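Local coordinates for aldehyde dehydrogenase family protein (Pseudomonas syringae pv. tomato, PDB 5IUV), which probably oxidises indole-3-acetaldehyde to the auxin indole-3-acetic acid with NAD+ as cofactor, as an aldehyde dehydrogenase whose auxin synthesis contributes to virulence, at residues Q14-E19 / A102-L107; T36-S41 / L48-S53; A52-A57 / N218-Y223. All coordinates share one frame; numbering follows the deposited sequence.

Contact 1 of 3, residues Q14-E19 / A102-L107; sequences QNLKIE and ALLETL
Leu16 meets three leucines of helix 98-109, Leu103, Leu104 and Leu107, and does so almost wholly through one methyl, CD1. It follows helix 6-15 in an extended loop that runs by the side of the second helix. Its CB already points toward that helix, and with CG anti to the carbonyl carbon (chi1 -79°) CD1 is placed among the three leucines. The CD1 methyl comes tip to tip with Leu107, 3.7 Å from its CD1. Leu103 approaches differently: its side chain slides past Leu16 in the opposite direction, with Leu103 CD2 3.8 Å from Leu16 CD1. Leu104 completes the set, its CD2 lying 4.0 Å from the same Leu16 methyl. Leu103 and Leu107 are one turn apart, and the backbone bond from Leu107 N to Leu103 O (2.9 Å) holds that spacing, so the Leu16 methyl is received by neighbouring turns of one helix face. Two residues on from Leu16 the extended chain brings Ile18 back to the helix. Ile18 passes antiparallel alongside Leu104, with Ile18 CG1 4.0 Å from Leu104 CD2; that leucine methyl therefore serves both loop residues. No hydrogen bond crosses: the loop after the N-terminal helix is pinned to the side of helix 98-109 by apolar contact. Around it, Trp9, Arg12 and Ala13 of helix 6-15 extend the cover over Leu103 and Leu107, helix 198-210 touches Ile18 through Leu198 and Leu104 through Thr199 and Arg202, and helix 113-134 packs against Ala102 and Thr106.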
ATOM      1  N   GLN A  14     -23.851  -4.663 -44.566  1.00 12.80           N
ATOM      2  CA  GLN A  14     -23.684  -5.232 -45.894  1.00 14.42           C
ATOM      3  C   GLN A  14     -22.301  -4.908 -46.472  1.00 14.16           C
ATOM      4  O   GLN A  14     -21.749  -5.678 -47.253  1.00 15.97           O
ATOM      5  CB  GLN A  14     -24.787  -4.717 -46.828  1.00 16.65           C
ATOM      6  CG  GLN A  14     -24.708  -5.217 -48.263  1.00 20.70           C
ATOM      7  CD  GLN A  14     -25.101  -6.677 -48.408  1.00 24.37           C
ATOM      8  OE1 GLN A  14     -25.688  -7.267 -47.500  1.00 22.16           O
ATOM      9  NE2 GLN A  14     -24.785  -7.265 -49.561  1.00 27.29           N
ATOM     10  N   ASN A  15     -21.735  -3.772 -46.080  1.00 12.00           N
ATOM     11  CA  ASN A  15     -20.516  -3.302 -46.723  1.00 12.49           C
ATOM     12  C   ASN A  15     -19.234  -3.704 -46.002  1.00 13.97           C
ATOM     13  O   ASN A  15     -18.138  -3.400 -46.470  1.00 12.66           O
ATOM     14  CB  ASN A  15     -20.579  -1.781 -46.904  1.00 12.14           C
ATOM     15  CG  ASN A  15     -21.513  -1.381 -48.035  1.00 14.43           C
ATOM     16  OD1 ASN A  15     -21.950  -2.239 -48.799  1.00 14.07           O
ATOM     17  ND2 ASN A  15     -21.819  -0.088 -48.155  1.00 14.11           N
ATOM     18  N   LEU A  16     -19.371  -4.403 -44.876  1.00 12.45           N
ATOM     19  CA  LEU A  16     -18.211  -4.921 -44.155  1.00 15.36           C
ATOM     20  C   LEU A  16     -17.460  -5.966 -44.962  1.00 16.77           C
ATOM     21  O   LEU A  16     -18.078  -6.824 -45.593  1.00 17.43           O
ATOM     22  CB  LEU A  16     -18.632  -5.550 -42.822  1.00 15.60           C
ATOM     23  CG  LEU A  16     -18.920  -4.629 -41.641  1.00 18.67           C
ATOM     24  CD1 LEU A  16     -19.471  -5.438 -40.482  1.00 20.66           C
ATOM     25  CD2 LEU A  16     -17.656  -3.905 -41.235  1.00 17.25           C
ATOM     26  N   LYS A  17     -16.131  -5.899 -44.944  1.00 14.47           N
ATOM     27  CA  LYS A  17     -15.334  -7.068 -45.296  1.00 16.15           C
ATOM     28  C   LYS A  17     -14.804  -7.638 -43.980  1.00 14.96           C
ATOM     29  O   LYS A  17     -14.158  -6.935 -43.196  1.00 14.82           O
ATOM     30  CB  LYS A  17     -14.201  -6.727 -46.278  1.00 20.66           C
ATOM     31  CG  LYS A  17     -13.308  -5.554 -45.883  1.00 24.34           C
ATOM     32  CD  LYS A  17     -12.342  -5.200 -47.017  1.00 28.73           C
ATOM     33  CE  LYS A  17     -11.283  -4.197 -46.577  1.00 31.03           C
ATOM     34  NZ  LYS A  17     -11.850  -2.866 -46.270  1.00 35.65           N
ATOM     35  N   ILE A  18     -15.116  -8.901 -43.718  1.00 11.51           N
ATOM     36  CA  ILE A  18     -14.863  -9.478 -42.404  1.00 10.91           C
ATOM     37  C   ILE A  18     -13.692 -10.456 -42.435  1.00 11.56           C
ATOM     38  O   ILE A  18     -13.673 -11.408 -43.224  1.00 11.37           O
ATOM     39  CB  ILE A  18     -16.128 -10.175 -41.865  1.00 12.71           C
ATOM     40  CG1 ILE A  18     -17.277  -9.162 -41.763  1.00 14.54           C
ATOM     41  CG2 ILE A  18     -15.858 -10.824 -40.507  1.00  8.89           C
ATOM     42  CD1 ILE A  18     -18.594  -9.759 -41.296  1.00 14.40           C
ATOM     43  N   GLU A  19     -12.703 -10.199 -41.585  1.00  9.42           N
ATOM     44  CA  GLU A  19     -11.544 -11.076 -41.458  1.00  9.88           C
ATOM     45  C   GLU A  19     -11.907 -12.289 -40.608  1.00 11.30           C
ATOM     46  O   GLU A  19     -12.503 -12.142 -39.542  1.00 11.72           O
ATOM     47  CB  GLU A  19     -10.361 -10.325 -40.831  1.00 10.06           C
ATOM     48  CG  GLU A  19      -9.103 -11.160 -40.676  1.00 10.71           C
ATOM     49  CD  GLU A  19      -8.571 -11.667 -42.011  1.00 13.73           C
ATOM     50  OE1 GLU A  19      -8.172 -10.839 -42.863  1.00 14.71           O
ATOM     51  OE2 GLU A  19      -8.561 -12.893 -42.214  1.00 12.84           O
ATOM     52  N   ALA A 102     -18.199  -2.302 -33.067  1.00  8.85           N
ATOM     53  CA  ALA A 102     -19.529  -2.431 -32.483  1.00  9.03           C
ATOM     54  C   ALA A 102     -20.434  -3.229 -33.411  1.00  9.24           C
ATOM     55  O   ALA A 102     -21.225  -4.070 -32.966  1.00  9.30           O
ATOM     56  CB  ALA A 102     -20.133  -1.060 -32.205  1.00  9.33           C
ATOM     57  N   LEU A 103     -20.312  -2.961 -34.703  1.00  9.42           N
ATOM     58  CA  LEU A 103     -21.126  -3.641 -35.695  1.00  9.68           C
ATOM     59  C   LEU A 103     -20.764  -5.127 -35.758  1.00  9.52           C
ATOM     60  O   LEU A 103     -21.644  -5.984 -35.821  1.00 10.19           O
ATOM     61  CB  LEU A 103     -20.962  -2.968 -37.063  1.00  9.98           C
ATOM     62  CG  LEU A 103     -21.849  -3.448 -38.208  1.00 13.06           C
ATOM     63  CD1 LEU A 103     -23.324  -3.468 -37.802  1.00 12.40           C
ATOM     64  CD2 LEU A 103     -21.644  -2.552 -39.415  1.00 12.93           C
ATOM     65  N   LEU A 104     -19.470  -5.430 -35.724  1.00  9.27           N
ATOM     66  CA  LEU A 104     -19.024  -6.819 -35.701  1.00 12.80           C
ATOM     67  C   LEU A 104     -19.597  -7.571 -34.505  1.00 13.90           C
ATOM     68  O   LEU A 104     -20.041  -8.709 -34.636  1.00 16.46           O
ATOM     69  CB  LEU A 104     -17.497  -6.897 -35.674  1.00 13.15           C
ATOM     70  CG  LEU A 104     -16.774  -6.531 -36.970  1.00 15.07           C
ATOM     71  CD1 LEU A 104     -15.278  -6.424 -36.707  1.00 16.65           C
ATOM     72  CD2 LEU A 104     -17.058  -7.545 -38.061  1.00 12.87           C
ATOM     73  N   GLU A 105     -19.586  -6.927 -33.343  1.00 11.94           N
ATOM     74  CA  GLU A 105     -20.082  -7.543 -32.117  1.00 12.80           C
ATOM     75  C   GLU A 105     -21.571  -7.847 -32.224  1.00 14.04           C
ATOM     76  O   GLU A 105     -22.027  -8.955 -31.907  1.00 12.75           O
ATOM     77  CB  GLU A 105     -19.819  -6.626 -30.922  1.00 17.00           C
ATOM     78  CG  GLU A 105     -19.720  -7.346 -29.597  1.00 22.55           C
ATOM     79  CD  GLU A 105     -18.324  -7.888 -29.347  1.00 28.59           C
ATOM     80  OE1 GLU A 105     -17.831  -8.681 -30.180  1.00 29.51           O
ATOM     81  OE2 GLU A 105     -17.721  -7.520 -28.313  1.00 29.67           O
ATOM     82  N   THR A 106     -22.326  -6.858 -32.690  1.00 12.81           N
ATOM     83  CA  THR A 106     -23.763  -7.014 -32.854  1.00 12.92           C
ATOM     84  C   THR A 106     -24.106  -8.111 -33.862  1.00 10.01           C
ATOM     85  O   THR A 106     -24.956  -8.956 -33.595  1.00 12.38           O
ATOM     86  CB  THR A 106     -24.408  -5.684 -33.284  1.00 12.53           C
ATOM     87  OG1 THR A 106     -24.453  -4.809 -32.151  1.00 13.70           O
ATOM     88  CG2 THR A 106     -25.832  -5.898 -33.813  1.00 13.22           C
ATOM     89  N   LEU A 107     -23.443  -8.105 -35.013  1.00  9.99           N
ATOM     90  CA  LEU A 107     -23.675  -9.136 -36.022  1.00 11.55           C
ATOM     91  C   LEU A 107     -23.255 -10.519 -35.526  1.00 10.77           C
ATOM     92  O   LEU A 107     -23.912 -11.517 -35.816  1.00 12.42           O
ATOM     93  CB  LEU A 107     -22.929  -8.798 -37.318  1.00 10.29           C
ATOM     94  CG  LEU A 107     -23.432  -7.562 -38.067  1.00 10.49           C
ATOM     95  CD1 LEU A 107     -22.504  -7.223 -39.222  1.00 10.79           C
ATOM     96  CD2 LEU A 107     -24.864  -7.793 -38.554  1.00 11.10           C
TER

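Contact 2 of 3, residues T36-S41 / L48-S53; sequences TFDCIS and LAKVAS
Phe37 lays one face of its ring against Val51, whose CB sits over that face 4.0 Å from the ring centroid, a CH-pi contact offset toward the rim. The two side chains run side by side, and Val51 CG1 reaches the far end of the ring at Phe37 CZ, 3.6 Å away. Phe37 CG is held between the backbone N and the carbonyl carbon (chi1 64°), a crowded position that swings the ring over the neighbouring strand. Ser53 CB meets the ring at its edge, in plane. On the same sheet face, Cys39 CB touches the other valine methyl, Val51 CG2, at 3.7 Å, and Cys39 SG lies against Leu48 CD1. The frame is a two-stranded antiparallel beta hairpin of strands 36-40 and 47-52, their short axes 147° apart. Phe37 and Val51 form a hydrogen-bonded pair: Phe37 N gives to Val51 O at 2.8 Å and Val51 N returns a nearly straight bond to Phe37 O (2.9 Å). Further along, Cys39 N bonds Ala49 O and Leu48 N bonds Cys39 O. On the other sheet face, Asp38 and Lys50 are exposed. This non-hydrogen-bonded pair lies side by side, and Lys50 NZ makes a salt bridge to Asp38 OD1 at 2.8 Å on the syn side, 21° out of the carboxylate plane. The lysine chain stays extended until its last torsion, where a bend turns the ammonium onto the carboxylate. The apolar face rests on helix 198-210, Leu198 touching Cys39 and Leu48 while Ile201 touches Val51. The Phe37 ring also meets that of Tyr223 and comes within about 4 Å, side chain to side chain, of Glu194, an NAD+-binding residue.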
ATOM      1  N   THR A  36     -12.118 -24.522 -41.484  1.00 16.52           N
ATOM      2  CA  THR A  36     -12.865 -23.357 -41.026  1.00 13.56           C
ATOM      3  C   THR A  36     -14.196 -23.780 -40.406  1.00 13.59           C
ATOM      4  O   THR A  36     -14.642 -24.914 -40.594  1.00 13.18           O
ATOM      5  CB  THR A  36     -13.138 -22.362 -42.180  1.00 14.55           C
ATOM      6  OG1 THR A  36     -13.958 -22.990 -43.174  1.00 17.80           O
ATOM      7  CG2 THR A  36     -11.841 -21.907 -42.826  1.00 15.48           C
ATOM      8  N   PHE A  37     -14.827 -22.871 -39.665  1.00 12.45           N
ATOM      9  CA  PHE A  37     -16.217 -23.053 -39.260  1.00 13.10           C
ATOM     10  C   PHE A  37     -17.024 -21.831 -39.684  1.00 16.48           C
ATOM     11  O   PHE A  37     -16.492 -20.719 -39.753  1.00 17.64           O
ATOM     12  CB  PHE A  37     -16.344 -23.302 -37.747  1.00 12.19           C
ATOM     13  CG  PHE A  37     -15.906 -22.146 -36.880  1.00 14.00           C
ATOM     14  CD1 PHE A  37     -16.813 -21.172 -36.490  1.00 14.77           C
ATOM     15  CD2 PHE A  37     -14.600 -22.062 -36.416  1.00 12.16           C
ATOM     16  CE1 PHE A  37     -16.419 -20.109 -35.677  1.00 14.91           C
ATOM     17  CE2 PHE A  37     -14.197 -21.006 -35.600  1.00 12.30           C
ATOM     18  CZ  PHE A  37     -15.107 -20.031 -35.227  1.00 12.87           C
ATOM     19  N   ASP A  38     -18.301 -22.042 -39.986  1.00 15.92           N
ATOM     20  CA  ASP A  38     -19.170 -20.947 -40.400  1.00 17.25           C
ATOM     21  C   ASP A  38     -19.520 -20.041 -39.228  1.00 17.87           C
ATOM     22  O   ASP A  38     -19.995 -20.502 -38.193  1.00 19.38           O
ATOM     23  CB  ASP A  38     -20.454 -21.484 -41.034  1.00 18.90           C
ATOM     24  CG  ASP A  38     -20.210 -22.183 -42.357  1.00 21.65           C
ATOM     25  OD1 ASP A  38     -19.098 -22.069 -42.911  1.00 20.35           O
ATOM     26  OD2 ASP A  38     -21.149 -22.842 -42.847  1.00 25.38           O
ATOM     27  N   CYS A  39     -19.263 -18.748 -39.392  1.00 16.16           N
ATOM     28  CA  CYS A  39     -19.683 -17.755 -38.417  1.00 15.52           C
ATOM     29  C   CYS A  39     -21.046 -17.212 -38.835  1.00 16.96           C
ATOM     30  O   CYS A  39     -21.147 -16.442 -39.792  1.00 15.83           O
ATOM     31  CB  CYS A  39     -18.651 -16.623 -38.309  1.00 12.34           C
ATOM     32  SG  CYS A  39     -18.974 -15.403 -37.008  1.00 14.94           S
ATOM     33  N   ILE A  40     -22.084 -17.621 -38.109  1.00 19.14           N
ATOM     34  CA  ILE A  40     -23.473 -17.295 -38.442  1.00 20.75           C
ATOM     35  C   ILE A  40     -24.047 -16.213 -37.528  1.00 17.63           C
ATOM     36  O   ILE A  40     -23.904 -16.287 -36.312  1.00 18.47           O
ATOM     37  CB  ILE A  40     -24.369 -18.554 -38.346  1.00 23.64           C
ATOM     38  CG1 ILE A  40     -23.870 -19.640 -39.299  1.00 27.08           C
ATOM     39  CG2 ILE A  40     -25.822 -18.208 -38.634  1.00 25.16           C
ATOM     40  CD1 ILE A  40     -23.868 -19.216 -40.749  1.00 29.18           C
ATOM     41  N   SER A  41     -24.701 -15.212 -38.113  1.00 17.50           N
ATOM     42  CA  SER A  41     -25.297 -14.130 -37.332  1.00 18.02           C
ATOM     43  C   SER A  41     -26.663 -14.493 -36.761  1.00 17.91           C
ATOM     44  O   SER A  41     -27.533 -14.952 -37.491  1.00 19.29           O
ATOM     45  CB  SER A  41     -25.442 -12.873 -38.186  1.00 18.73           C
ATOM     46  OG  SER A  41     -26.046 -11.838 -37.438  1.00 18.38           O
ATOM     47  N   LEU A  48     -21.543 -14.614 -41.915  1.00 20.28           N
ATOM     48  CA  LEU A  48     -20.632 -13.496 -41.747  1.00 16.90           C
ATOM     49  C   LEU A  48     -19.262 -13.784 -42.342  1.00 18.53           C
ATOM     50  O   LEU A  48     -18.699 -12.952 -43.050  1.00 18.94           O
ATOM     51  CB  LEU A  48     -20.486 -13.151 -40.264  1.00 14.74           C
ATOM     52  CG  LEU A  48     -21.757 -12.671 -39.569  1.00 16.05           C
ATOM     53  CD1 LEU A  48     -21.494 -12.397 -38.088  1.00 13.01           C
ATOM     54  CD2 LEU A  48     -22.315 -11.430 -40.273  1.00 14.69           C
ATOM     55  N   ALA A  49     -18.727 -14.961 -42.039  1.00 18.32           N
ATOM     56  CA  ALA A  49     -17.385 -15.324 -42.468  1.00 17.63           C
ATOM     57  C   ALA A  49     -17.106 -16.791 -42.239  1.00 17.49           C
ATOM     58  O   ALA A  49     -17.726 -17.430 -41.383  1.00 16.48           O
ATOM     59  CB  ALA A  49     -16.343 -14.489 -41.734  1.00 17.67           C
ATOM     60  N   LYS A  50     -16.163 -17.323 -43.007  1.00 17.64           N
ATOM     61  CA  LYS A  50     -15.598 -18.623 -42.702  1.00 16.89           C
ATOM     62  C   LYS A  50     -14.362 -18.363 -41.854  1.00 15.50           C
ATOM     63  O   LYS A  50     -13.416 -17.712 -42.293  1.00 14.94           O
ATOM     64  CB  LYS A  50     -15.284 -19.407 -43.978  1.00 18.65           C
ATOM     65  CG  LYS A  50     -16.546 -19.833 -44.746  1.00 22.09           C
ATOM     66  CD  LYS A  50     -16.253 -20.887 -45.808  1.00 27.63           C
ATOM     67  CE  LYS A  50     -17.535 -21.368 -46.486  1.00 29.75           C
ATOM     68  NZ  LYS A  50     -18.408 -22.175 -45.588  1.00 30.59           N
ATOM     69  N   VAL A  51     -14.400 -18.845 -40.617  1.00 12.20           N
ATOM     70  CA  VAL A  51     -13.384 -18.527 -39.625  1.00 11.53           C
ATOM     71  C   VAL A  51     -12.440 -19.701 -39.398  1.00 11.35           C
ATOM     72  O   VAL A  51     -12.884 -20.842 -39.316  1.00 12.53           O
ATOM     73  CB  VAL A  51     -14.045 -18.130 -38.286  1.00 13.23           C
ATOM     74  CG1 VAL A  51     -13.002 -17.897 -37.197  1.00 10.47           C
ATOM     75  CG2 VAL A  51     -14.921 -16.901 -38.480  1.00 14.10           C
ATOM     76  N   ALA A  52     -11.143 -19.417 -39.288  1.00 11.18           N
ATOM     77  CA  ALA A  52     -10.144 -20.458 -39.061  1.00 13.12           C
ATOM     78  C   ALA A  52     -10.493 -21.306 -37.838  1.00 13.38           C
ATOM     79  O   ALA A  52     -10.809 -20.776 -36.774  1.00 13.21           O
ATOM     80  CB  ALA A  52      -8.763 -19.839 -38.901  1.00 14.18           C
ATOM     81  N   SER A  53     -10.476 -22.623 -38.008  1.00 12.22           N
ATOM     82  CA  SER A  53     -10.758 -23.536 -36.908  1.00 11.90           C
ATOM     83  C   SER A  53      -9.454 -24.132 -36.393  1.00 11.68           C
ATOM     84  O   SER A  53      -9.017 -25.177 -36.870  1.00 13.52           O
ATOM     85  CB  SER A  53     -11.724 -24.645 -37.353  1.00 12.97           C
ATOM     86  OG  SER A  53     -12.079 -25.477 -36.264  1.00 13.88           O
TER

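Contact 3 of 3, residues A52-A57 / N218-Y223; sequences ASCDAA and NVLPGY
Cys54 and Pro221 join the two segments by one direct backbone bond, Cys54 N to Pro221 O (3.1 Å, 159° at the hydrogen), where the chain leaving strand 47-52 passes the loop after strand 217-219. The segments come nearest at Ser53 and Gly222, whose CA atoms are 4.4 Å apart. Gly222 has phi 148° and psi 177°, a conformation suited to glycine that allows this close approach to Ser53 and Cys54. Cys54 SG stands anti to its own carbonyl carbon and lies beside the proline carbonyl, 3.3 Å from Pro221 O, with Pro221 CD and Leu220 CD2 further off. Ala52 adjoins the same face of the proline ring, Ala52 O being 3.5 Å from Pro221 CG. On the far side of Gly222 a water ties the segments together. It accepts from Tyr223 N at 2.9 Å, donates to Cys54 O at 2.6 Å and hydrogen-bonds Ser53 OG at 2.7 Å, gathering three polar atoms from both segments. Ser53 OG also lies obliquely against the tyrosine ring, nearest to Tyr223 CE2. Beyond the junction, Tyr223 occupies the N-cap position of helix 224-232. Apolar cover comes from Ala22 of strand 22-24, which touches Cys54 and Pro221, and from Val227 of helix 224-232, against Cys54 and Leu220. The loop following strand 217-219 leads from a parallel strand into a helix, as in the Rossmann-like NAD-binding domain of aldehyde dehydrogenases; Gly222 O accepts from Lys191 NZ, and the Tyr223 side chain stands about 6 Å from bound NAD, on the border of the cofactor pocket.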
ATOM      1  N   ALA A  52     -11.143 -19.417 -39.288  1.00 11.18           N
ATOM      2  CA  ALA A  52     -10.144 -20.458 -39.061  1.00 13.12           C
ATOM      3  C   ALA A  52     -10.493 -21.306 -37.838  1.00 13.38           C
ATOM      4  O   ALA A  52     -10.809 -20.776 -36.774  1.00 13.21           O
ATOM      5  CB  ALA A  52      -8.763 -19.839 -38.901  1.00 14.18           C
ATOM      6  N   SER A  53     -10.476 -22.623 -38.008  1.00 12.22           N
ATOM      7  CA  SER A  53     -10.758 -23.536 -36.908  1.00 11.90           C
ATOM      8  C   SER A  53      -9.454 -24.132 -36.393  1.00 11.68           C
ATOM      9  O   SER A  53      -9.017 -25.177 -36.870  1.00 13.52           O
ATOM     10  CB  SER A  53     -11.724 -24.645 -37.353  1.00 12.97           C
ATOM     11  OG  SER A  53     -12.079 -25.477 -36.264  1.00 13.88           O
ATOM     12  N   CYS A  54      -8.829 -23.459 -35.426  1.00  9.82           N
ATOM     13  CA  CYS A  54      -7.523 -23.877 -34.933  1.00 12.65           C
ATOM     14  C   CYS A  54      -7.591 -25.122 -34.054  1.00 14.14           C
ATOM     15  O   CYS A  54      -8.639 -25.447 -33.494  1.00 13.93           O
ATOM     16  CB  CYS A  54      -6.861 -22.731 -34.163  1.00 12.80           C
ATOM     17  SG  CYS A  54      -6.574 -21.291 -35.205  1.00 15.63           S
ATOM     18  N   ASP A  55      -6.458 -25.813 -33.946  1.00 12.49           N
ATOM     19  CA  ASP A  55      -6.360 -27.044 -33.172  1.00 14.40           C
ATOM     20  C   ASP A  55      -5.016 -27.050 -32.441  1.00 13.93           C
ATOM     21  O   ASP A  55      -4.352 -26.010 -32.351  1.00 11.62           O
ATOM     22  CB  ASP A  55      -6.507 -28.271 -34.083  1.00 18.77           C
ATOM     23  CG  ASP A  55      -7.115 -29.482 -33.366  1.00 24.44           C
ATOM     24  OD1 ASP A  55      -6.794 -29.724 -32.180  1.00 25.83           O
ATOM     25  OD2 ASP A  55      -7.919 -30.201 -34.001  1.00 26.38           O
ATOM     26  N   ALA A  56      -4.609 -28.217 -31.947  1.00 13.36           N
ATOM     27  CA  ALA A  56      -3.403 -28.332 -31.125  1.00 15.31           C
ATOM     28  C   ALA A  56      -2.144 -27.797 -31.816  1.00 15.95           C
ATOM     29  O   ALA A  56      -1.292 -27.180 -31.167  1.00 11.33           O
ATOM     30  CB  ALA A  56      -3.192 -29.781 -30.707  1.00 16.37           C
ATOM     31  N   ALA A  57      -2.025 -28.029 -33.120  1.00  9.48           N
ATOM     32  CA  ALA A  57      -0.842 -27.585 -33.861  1.00 12.30           C
ATOM     33  C   ALA A  57      -0.717 -26.064 -33.874  1.00 12.57           C
ATOM     34  O   ALA A  57       0.388 -25.507 -33.800  1.00 11.01           O
ATOM     35  CB  ALA A  57      -0.875 -28.120 -35.284  1.00 13.90           C
ATOM     36  N   ASN A 218      -1.237 -13.080 -29.913  1.00  8.82           N
ATOM     37  CA  ASN A 218      -1.671 -14.016 -30.936  1.00  9.46           C
ATOM     38  C   ASN A 218      -3.122 -14.381 -30.666  1.00  8.46           C
ATOM     39  O   ASN A 218      -3.519 -14.487 -29.508  1.00  7.88           O
ATOM     40  CB  ASN A 218      -0.796 -15.275 -30.943  1.00  9.42           C
ATOM     41  CG  ASN A 218       0.638 -14.997 -31.378  1.00 10.51           C
ATOM     42  OD1 ASN A 218       0.898 -14.089 -32.169  1.00  9.61           O
ATOM     43  ND2 ASN A 218       1.575 -15.787 -30.860  1.00 10.57           N
ATOM     44  N   VAL A 219      -3.908 -14.572 -31.722  1.00  8.33           N
ATOM     45  CA  VAL A 219      -5.333 -14.877 -31.567  1.00  7.52           C
ATOM     46  C   VAL A 219      -5.708 -16.169 -32.299  1.00  7.90           C
ATOM     47  O   VAL A 219      -5.495 -16.291 -33.507  1.00  9.76           O
ATOM     48  CB  VAL A 219      -6.217 -13.729 -32.092  1.00  8.71           C
ATOM     49  CG1 VAL A 219      -7.702 -14.092 -31.952  1.00  8.92           C
ATOM     50  CG2 VAL A 219      -5.905 -12.434 -31.337  1.00  7.89           C
ATOM     51  N   LEU A 220      -6.270 -17.123 -31.567  1.00  6.48           N
ATOM     52  CA  LEU A 220      -6.634 -18.417 -32.144  1.00  6.76           C
ATOM     53  C   LEU A 220      -8.135 -18.703 -32.053  1.00 11.99           C
ATOM     54  O   LEU A 220      -8.617 -19.204 -31.035  1.00  8.31           O
ATOM     55  CB  LEU A 220      -5.864 -19.538 -31.448  1.00  9.75           C
ATOM     56  CG  LEU A 220      -4.340 -19.436 -31.430  1.00  8.99           C
ATOM     57  CD1 LEU A 220      -3.728 -20.663 -30.739  1.00 10.04           C
ATOM     58  CD2 LEU A 220      -3.803 -19.275 -32.851  1.00  8.38           C
ATOM     59  N   PRO A 221      -8.886 -18.374 -33.116  1.00 11.20           N
ATOM     60  CA  PRO A 221     -10.299 -18.764 -33.122  1.00  9.36           C
ATOM     61  C   PRO A 221     -10.431 -20.278 -33.272  1.00 10.70           C
ATOM     62  O   PRO A 221      -9.528 -20.925 -33.807  1.00 13.47           O
ATOM     63  CB  PRO A 221     -10.871 -18.021 -34.333  1.00  9.94           C
ATOM     64  CG  PRO A 221      -9.690 -17.792 -35.226  1.00  9.71           C
ATOM     65  CD  PRO A 221      -8.505 -17.621 -34.324  1.00 10.46           C
ATOM     66  N   GLY A 222     -11.523 -20.839 -32.775  1.00 11.49           N
ATOM     67  CA  GLY A 222     -11.721 -22.276 -32.828  1.00 10.21           C
ATOM     68  C   GLY A 222     -12.501 -22.778 -31.630  1.00 10.96           C
ATOM     69  O   GLY A 222     -12.844 -22.003 -30.745  1.00 10.10           O
ATOM     70  N   TYR A 223     -12.784 -24.080 -31.607  1.00 10.87           N
ATOM     71  CA  TYR A 223     -13.626 -24.660 -30.570  1.00 12.13           C
ATOM     72  C   TYR A 223     -12.894 -24.822 -29.249  1.00 12.64           C
ATOM     73  O   TYR A 223     -11.671 -24.951 -29.216  1.00 11.69           O
ATOM     74  CB  TYR A 223     -14.172 -26.010 -31.032  1.00 15.28           C
ATOM     75  CG  TYR A 223     -15.023 -25.896 -32.270  1.00 20.07           C
ATOM     76  CD1 TYR A 223     -16.274 -25.300 -32.216  1.00 23.29           C
ATOM     77  CD2 TYR A 223     -14.569 -26.363 -33.497  1.00 24.57           C
ATOM     78  CE1 TYR A 223     -17.061 -25.181 -33.351  1.00 26.86           C
ATOM     79  CE2 TYR A 223     -15.352 -26.248 -34.641  1.00 26.76           C
ATOM     80  CZ  TYR A 223     -16.592 -25.655 -34.558  1.00 27.82           C
ATOM     81  OH  TYR A 223     -17.374 -25.540 -35.683  1.00 31.29           O
TER
HETATM   82  O   HOH W   1     -11.273 -25.441 -33.712  1.00 11.39           O

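Contacts 1 and 3 are mostly buried, whereas contact 2 is two-sided, with an apolar inner face and a salt-bridged outer one. Their chemistry differs accordingly: only aliphatic carbons meet in contact 1, backbone strand bonds and a salt bridge characterise contact 2, and contact 3 relies on one amide bond and a bridging water. The hairpin of contact 2 lies between the others. Ser41 OG probably bonds Leu107 O of contact 1 at 2.7 Å, while Val51 CG1 packs on Pro221 CB of contact 3 at 3.6 Å. Contacts 2 and 3 share Ala52 and Ser53; contacts 1 and 3 do not touch, their nearest atoms being about 7 Å apart.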